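Local coordinates for mosquitocidal toxin (Bacillus sphaericus, PDB 2CB4), which kills mosquito larvae as a toxin whose catalytic domain, the part present here, is an ADP-ribosyltransferase that transfers ADP-ribose from NAD to target proteins, at the interface of chains A and B. Numbering follows the deposited sequence. Chains: chain A/B, Mosquitocidal toxin.

The interface of chains A and B. Residues chain A 107, 113, 116-117; chain B 30, 33, 188, 190.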
# COMPACT_ATOMS: atom_id res chain seq x y z
N GLU A 107 -28.10 10.21 -2.23
CA GLU A 107 -28.34 11.00 -3.43
C GLU A 107 -28.37 10.18 -4.73
O GLU A 107 -28.88 10.66 -5.74
CB GLU A 107 -27.28 12.11 -3.55
CG GLU A 107 -27.38 13.20 -2.48
CD GLU A 107 -28.73 13.90 -2.47
OE1 GLU A 107 -29.01 14.63 -3.45
OE2 GLU A 107 -29.49 13.74 -1.47
N ASN A 113 -33.07 15.99 -7.27
CA ASN A 113 -31.81 16.64 -7.06
C ASN A 113 -30.93 16.46 -8.27
O ASN A 113 -30.20 17.39 -8.69
CB ASN A 113 -31.09 16.09 -5.83
CG ASN A 113 -31.51 16.78 -4.57
OD1 ASN A 113 -32.39 17.69 -4.56
ND2 ASN A 113 -30.94 16.35 -3.49
N ARG A 116 -32.23 18.90 -10.93
CA ARG A 116 -32.04 20.28 -10.56
C ARG A 116 -30.59 20.72 -10.39
O ARG A 116 -30.27 21.89 -10.60
CB ARG A 116 -32.77 20.56 -9.24
CG ARG A 116 -32.77 22.07 -8.86
CD ARG A 116 -33.64 22.37 -7.64
NE ARG A 116 -35.05 22.07 -7.87
CZ ARG A 116 -35.86 22.79 -8.65
NH1 ARG A 116 -35.39 23.87 -9.29
NH2 ARG A 116 -37.14 22.44 -8.79
N THR A 117 -29.75 19.82 -9.92
CA THR A 117 -28.37 20.16 -9.60
C THR A 117 -27.29 19.43 -10.37
O THR A 117 -26.12 19.86 -10.35
CB THR A 117 -28.10 19.87 -8.09
OG1 THR A 117 -27.90 18.46 -7.91
CG2 THR A 117 -29.24 20.32 -7.20
N THR B 30 -24.74 18.62 -2.35
CA THR B 30 -26.19 18.43 -2.51
C THR B 30 -26.90 17.57 -1.46
O THR B 30 -28.09 17.74 -1.21
CB THR B 30 -26.53 17.93 -3.92
OG1 THR B 30 -25.83 16.71 -4.16
CG2 THR B 30 -26.12 18.97 -4.97
N MSE B 33 -28.86 19.43 1.30
CA MSE B 33 -30.18 20.02 1.01
C MSE B 33 -31.41 19.31 1.59
O MSE B 33 -32.45 19.94 1.82
CB MSE B 33 -30.36 20.39 -0.46
CG MSE B 33 -29.22 21.14 -1.14
SE MSE B 33 -29.77 21.69 -2.88
CE MSE B 33 -30.25 20.03 -3.61
N ARG B 188 -23.20 26.09 -6.42
CA ARG B 188 -23.07 25.44 -7.73
C ARG B 188 -22.74 26.47 -8.82
O ARG B 188 -23.08 27.64 -8.69
CB ARG B 188 -24.34 24.67 -8.02
CG ARG B 188 -24.51 23.50 -7.03
CD ARG B 188 -25.60 22.54 -7.48
NE ARG B 188 -26.86 23.21 -7.79
CZ ARG B 188 -27.81 23.50 -6.90
NH1 ARG B 188 -27.64 23.21 -5.62
NH2 ARG B 188 -28.93 24.10 -7.27
N GLU B 190 -23.94 27.20 -11.72
CA GLU B 190 -25.04 27.89 -12.42
C GLU B 190 -25.47 29.20 -11.73
O GLU B 190 -26.20 29.98 -12.30
CB GLU B 190 -26.22 26.95 -12.71
CG GLU B 190 -26.96 26.42 -11.46
CD GLU B 190 -26.43 25.10 -10.98
OE1 GLU B 190 -25.26 24.77 -11.29
OE2 GLU B 190 -27.19 24.39 -10.28
O HOH W 1 -29.93 24.46 -10.17
O HOH W 2 -24.60 21.98 -11.19
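A:Thr117, at the C-terminal end of helix 111-117, lays its methyl group over one face of the B:Arg188 guanidinium. CG2 stands above the centre of that plane, 3.5 Å from CZ of B:Arg188. The arginine chain bends at chi3 (-52°), and a near-perpendicular chi4 (-86°) turns the flat group's face toward the threonine methyl. On its other branch, A:Thr117 reaches tip to tip toward B:Thr30, with OG1 3.5 Å from the CG2 methyl. Beside this pair, the selenomethionine B:Met33 runs past A:Asn113 in the opposite direction; a bend at chi3 (-57°) brings its terminal methyl CE against the carboxamide, 3.6 Å from CG of A:Asn113. CE also packs near the methyl of A:Thr117.

Hydrogen bonds within each chain steady these surfaces. A:Thr117 OG1 bonds to the backbone O of A:Asn113 one helical turn earlier, from above the carbonyl plane, which probably helps to fix the side-chain rotation that presents CG2 to chain B. The amide ND2 of A:Asn113 meets a syn lone pair of A:Glu107 OE1 nearly in its own amide plane, although A:Glu107 is poorly ordered. In chain B, a salt bridge of 2.8 Å joins NE of B:Arg188 to OE2 of B:Glu190 at the guanidinium edge, leaving the face to the threonine methyl.

Water carries polar links across the boundary. Water 1 lies 2.6 Å from the backbone O of A:Arg116, a poorly ordered residue that makes this link less certain, and also contacts B:Arg188 NH2 and B:Glu190 OE2. Water 2 connects the backbone O of A:Thr117 with B:Glu190 OE1, so both carboxylate oxygens face bridging waters.

This small patch belongs to an interface between two catalytic domains that is not an exact two-fold. It may help to pack them in the crystal; the structure alone does not show whether the toxin pairs this way in solution.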